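Local coordinates for insecticidal crystal protein Cry7Cal (Bacillus thuringiensis, PDB 5ZI1) that is an insecticidal three-domain delta-endotoxin, active against locusts, that as in its family probably binds receptors on the insect gut and inserts into the membrane to form pores, at residues S130-G135 against T142-A147; E248-I253 against V455-D460. All coordinates share one frame; numbering follows the deposited sequence. Where two conformers were deposited one is given.

Contact 1. Residues S130-G135 against T142-A147; sequences SFRSVG and TVYAQA
Phe131 packs its ring against Val143 and Ala147, one helical turn apart. Val143 CG1 is 3.5 Å from Phe131 CD1, and Ala147 CB meets the CD2-CE2 bond, 3.7 Å from Phe131 CE2; both come to the ring obliquely from the same side of its plane. The Phe131 and Val143 side chains cross at about a right angle. Next to this, Tyr144 crosses Arg132 obliquely. Its chi1 of -179° sets CG anti to the backbone N; its CB lies 3.6 Å from the carbonyl O of Phe131, and its CE2 is 4.0 Å from CG of Arg132, whose chain is extended from CG to NE. A water bridges Arg132 NE and Tyr144 OH, accepting from NE at 3.1 Å and lying in the ring plane at a short 2.5 Å from OH. Further out, Ala79 and Leu83 of helix 73-101 touch Phe131, Met60 of helix 54-67 touches Val143, and the ring of His189 meets that of Tyr144. No direct hydrogen bond joins the loop to helix 141-165 here: within the helical N-terminal domain, apolar contact holds the buried side and a water bridge serves the partly exposed Arg132.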
# COMPACT_ATOMS: atom_id res chain seq x y z
N SER A 130 1.17 -12.23 -23.19
CA SER A 130 0.87 -13.54 -22.63
C SER A 130 0.42 -13.47 -21.17
O SER A 130 -0.14 -14.44 -20.66
CB SER A 130 2.10 -14.45 -22.72
OG SER A 130 2.57 -14.55 -24.06
N PHE A 131 0.65 -12.34 -20.49
CA PHE A 131 0.26 -12.21 -19.09
C PHE A 131 -1.09 -11.53 -18.93
O PHE A 131 -1.51 -11.23 -17.80
CB PHE A 131 1.34 -11.44 -18.30
CG PHE A 131 2.75 -11.99 -18.50
CD1 PHE A 131 2.99 -13.36 -18.51
CD2 PHE A 131 3.81 -11.13 -18.69
CE1 PHE A 131 4.25 -13.86 -18.70
CE2 PHE A 131 5.09 -11.62 -18.88
CZ PHE A 131 5.30 -12.98 -18.88
N ARG A 132 -1.78 -11.28 -20.04
CA ARG A 132 -3.14 -10.73 -20.06
C ARG A 132 -3.98 -11.43 -21.12
O ARG A 132 -4.85 -10.81 -21.74
CB ARG A 132 -3.12 -9.21 -20.30
CG ARG A 132 -2.29 -8.75 -21.48
CD ARG A 132 -2.82 -7.43 -22.01
NE ARG A 132 -1.94 -6.78 -22.98
CZ ARG A 132 -1.98 -6.97 -24.31
NH1 ARG A 132 -2.84 -7.82 -24.86
NH2 ARG A 132 -1.13 -6.30 -25.09
N SER A 133 -3.72 -12.72 -21.34
CA SER A 133 -4.51 -13.59 -22.20
C SER A 133 -6.01 -13.35 -22.04
O SER A 133 -6.53 -13.34 -20.93
CB SER A 133 -4.18 -15.05 -21.88
OG SER A 133 -3.75 -15.74 -23.04
N VAL A 134 -6.69 -13.14 -23.18
CA VAL A 134 -8.12 -12.85 -23.17
C VAL A 134 -8.85 -13.96 -22.44
O VAL A 134 -8.63 -15.14 -22.71
CB VAL A 134 -8.65 -12.72 -24.60
CG1 VAL A 134 -10.00 -12.03 -24.59
CG2 VAL A 134 -7.67 -11.97 -25.44
N GLY A 135 -9.74 -13.58 -21.52
CA GLY A 135 -10.44 -14.52 -20.69
C GLY A 135 -9.76 -14.86 -19.38
O GLY A 135 -10.40 -15.47 -18.50
N THR A 142 -1.33 -10.71 -11.03
CA THR A 142 -0.08 -10.51 -10.30
C THR A 142 1.12 -10.80 -11.18
O THR A 142 2.13 -10.08 -11.13
CB THR A 142 -0.05 -11.38 -9.03
OG1 THR A 142 -1.04 -10.92 -8.11
CG2 THR A 142 1.28 -11.26 -8.36
N VAL A 143 1.04 -11.84 -12.01
CA VAL A 143 2.09 -12.07 -13.00
C VAL A 143 2.27 -10.83 -13.87
O VAL A 143 3.40 -10.40 -14.14
CB VAL A 143 1.76 -13.31 -13.86
CG1 VAL A 143 2.76 -13.46 -15.00
CG2 VAL A 143 1.72 -14.57 -12.98
N TYR A 144 1.16 -10.23 -14.30
CA TYR A 144 1.24 -9.06 -15.17
C TYR A 144 1.91 -7.89 -14.44
O TYR A 144 2.89 -7.32 -14.93
CB TYR A 144 -0.16 -8.69 -15.63
CG TYR A 144 -0.22 -7.50 -16.55
CD1 TYR A 144 -0.30 -6.21 -16.04
CD2 TYR A 144 -0.23 -7.66 -17.93
CE1 TYR A 144 -0.37 -5.11 -16.88
CE2 TYR A 144 -0.30 -6.58 -18.77
CZ TYR A 144 -0.37 -5.30 -18.24
OH TYR A 144 -0.45 -4.22 -19.07
N ALA A 145 1.40 -7.56 -13.25
CA ALA A 145 1.96 -6.47 -12.46
C ALA A 145 3.45 -6.64 -12.24
O ALA A 145 4.23 -5.70 -12.46
CB ALA A 145 1.23 -6.36 -11.13
N GLN A 146 3.88 -7.84 -11.83
CA GLN A 146 5.29 -8.02 -11.47
C GLN A 146 6.20 -7.95 -12.70
O GLN A 146 7.31 -7.40 -12.62
CB GLN A 146 5.49 -9.34 -10.73
CG GLN A 146 4.74 -9.40 -9.42
CD GLN A 146 5.42 -8.62 -8.30
OE1 GLN A 146 6.62 -8.36 -8.34
NE2 GLN A 146 4.65 -8.27 -7.27
N ALA A 147 5.76 -8.52 -13.82
CA ALA A 147 6.54 -8.42 -15.05
C ALA A 147 6.50 -7.00 -15.59
O ALA A 147 7.52 -6.47 -16.05
CB ALA A 147 6.01 -9.40 -16.09
O HOH W 1 -0.98 -4.22 -21.56

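Contact 2. Residues E248-I253 against V455-D460; sequences ELTRQI and VSVRPD
Glu248 and Ser456 each reach across to a backbone N-H of the opposite segment, giving two side-chain-to-backbone hydrogen bonds. Arg458 N donates to Glu248 OE2 at 2.9 Å, approaching from well above the carboxylate plane, 53° out of it. The second bond is straighter: Leu249 N donates to Ser456 OG at 3.1 Å with an N-H...O angle of 171°. Ser456 holds OG between its backbone N and carbonyl carbon (chi1 60°), where it faces Leu249 N; the same hydroxyl is also hydrogen-bonded to His454 ND1.

Both carboxylate oxygens have partners: OE2 takes Arg458 N, and OE1 the salt bridge to Lys475 NZ. That ammonium also bonds Arg458 O, so Glu248 and Lys475 between them engage both backbone polar groups of Arg458. The salt bridge probably favours the ionised form of the buried Glu248. The Arg458 guanidinium does not pair with it; the chain bends at chi2 and chi3, and NH2 donates to Val455 O at 3.1 Å, nearly in the guanidinium plane, while Pro459 CD lies above one face, offset toward the rim.

Val457 crosses Glu248 at about a right angle. Its CG1 is 3.7 Å from Glu248 OE1, and its CG2 sits close to Leu249 O, at 3.1 Å.

Both segments belong to the middle delta-endotoxin family and Lys475 to the third, consistent with a junction in the three-domain core. Strand 448-454 ends here and the chain heads for strand 468-472. At the far end of 248-253, Ile253 pairs through its backbone with Trp452 in the antiparallel sheet of strands 252-254, 448-454 and 430-437. On the helical side, Arg251 forms a salt bridge with Asp228, and Ile253 touches Arg220 and Thr223 of helix 208-227.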
# COMPACT_ATOMS: atom_id res chain seq x y z
N GLU A 248 6.24 6.51 0.55
CA GLU A 248 5.44 5.87 1.59
C GLU A 248 4.14 5.35 0.99
O GLU A 248 3.55 6.00 0.13
CB GLU A 248 5.12 6.83 2.74
CG GLU A 248 6.26 7.75 3.16
CD GLU A 248 5.93 8.50 4.46
OE1 GLU A 248 4.80 9.05 4.56
OE2 GLU A 248 6.79 8.51 5.39
N LEU A 249 3.70 4.18 1.48
CA LEU A 249 2.40 3.60 1.17
C LEU A 249 1.46 3.87 2.34
O LEU A 249 1.58 3.22 3.39
CB LEU A 249 2.51 2.10 0.94
CG LEU A 249 3.51 1.59 -0.08
CD1 LEU A 249 3.74 0.10 0.11
CD2 LEU A 249 3.01 1.91 -1.50
N THR A 250 0.51 4.77 2.17
CA THR A 250 -0.36 5.17 3.27
C THR A 250 -1.65 4.38 3.35
O THR A 250 -2.50 4.70 4.18
CB THR A 250 -0.71 6.65 3.12
OG1 THR A 250 -1.38 6.84 1.88
CG2 THR A 250 0.55 7.51 3.16
N ARG A 251 -1.85 3.40 2.47
CA ARG A 251 -3.12 2.69 2.44
C ARG A 251 -3.25 1.76 3.65
O ARG A 251 -2.27 1.19 4.12
CB ARG A 251 -3.25 1.90 1.14
CG ARG A 251 -2.57 0.54 1.09
CD ARG A 251 -1.07 0.64 1.17
NE ARG A 251 -0.37 -0.65 1.12
CZ ARG A 251 -0.23 -1.50 2.14
NH1 ARG A 251 -0.77 -1.23 3.33
NH2 ARG A 251 0.44 -2.62 1.96
N GLN A 252 -4.48 1.62 4.14
CA GLN A 252 -4.79 0.76 5.27
C GLN A 252 -5.49 -0.50 4.78
O GLN A 252 -6.48 -0.41 4.04
CB GLN A 252 -5.67 1.50 6.28
CG GLN A 252 -6.12 0.70 7.52
CD GLN A 252 -6.93 1.57 8.47
OE1 GLN A 252 -6.44 1.96 9.54
NE2 GLN A 252 -8.15 1.92 8.08
N ILE A 253 -5.01 -1.67 5.19
CA ILE A 253 -5.67 -2.92 4.84
C ILE A 253 -6.06 -3.68 6.11
O ILE A 253 -5.50 -3.47 7.19
CB ILE A 253 -4.80 -3.79 3.94
CG1 ILE A 253 -3.45 -4.05 4.58
CG2 ILE A 253 -4.67 -3.14 2.54
CD1 ILE A 253 -2.46 -4.65 3.58
N VAL A 455 4.83 -0.08 6.98
CA VAL A 455 5.90 0.49 7.80
C VAL A 455 6.77 1.49 7.03
O VAL A 455 7.57 2.21 7.65
CB VAL A 455 6.70 -0.67 8.44
CG1 VAL A 455 7.94 -0.20 9.19
CG2 VAL A 455 5.80 -1.41 9.42
N SER A 456 6.60 1.61 5.70
CA SER A 456 7.31 2.66 4.98
C SER A 456 6.85 4.05 5.40
O SER A 456 7.59 5.02 5.23
CB SER A 456 7.12 2.49 3.47
OG SER A 456 5.75 2.56 3.13
N VAL A 457 5.63 4.17 5.92
CA VAL A 457 5.21 5.46 6.45
C VAL A 457 5.98 5.75 7.73
O VAL A 457 6.02 4.93 8.65
CB VAL A 457 3.70 5.47 6.74
CG1 VAL A 457 3.26 6.89 7.08
CG2 VAL A 457 2.96 4.88 5.57
N ARG A 458 6.58 6.92 7.79
CA ARG A 458 7.40 7.30 8.90
C ARG A 458 6.69 8.35 9.73
O ARG A 458 5.89 9.13 9.20
CB ARG A 458 8.75 7.81 8.39
CG ARG A 458 9.49 6.79 7.49
CD ARG A 458 9.45 5.38 8.10
NE ARG A 458 9.92 5.41 9.49
CZ ARG A 458 9.60 4.54 10.45
NH1 ARG A 458 10.09 4.70 11.68
NH2 ARG A 458 8.78 3.52 10.19
N PRO A 459 6.87 8.35 11.06
CA PRO A 459 6.07 9.25 11.91
C PRO A 459 6.58 10.67 11.99
O PRO A 459 5.89 11.51 12.57
CB PRO A 459 6.11 8.55 13.27
CG PRO A 459 7.33 7.70 13.26
CD PRO A 459 7.49 7.26 11.82
N ASP A 460 7.70 11.00 11.33
CA ASP A 460 8.31 12.31 11.52
C ASP A 460 8.08 13.29 10.38
O ASP A 460 8.26 14.50 10.60
CB ASP A 460 9.82 12.18 11.72
CG ASP A 460 10.18 11.56 13.04
OD1 ASP A 460 11.17 10.81 13.08
OD2 ASP A 460 9.46 11.83 14.02

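How the contacts relate
The two contacts follow one another along the chain and do not touch: their centres are 28 Å apart, their nearest atoms about 11 Å. Contact 1 is local, closing a short loop onto the helix that follows it, whereas contact 2 joins segments more than 200 residues apart near the centre of the chain. Helix 208-227 is a neighbour of both, and so connects their surroundings. In domain terms, contact 1 belongs to the interior of the helical N-terminal domain, while contact 2 sits where that domain meets the beta domains of the toxin. No ligand or active site is involved in either.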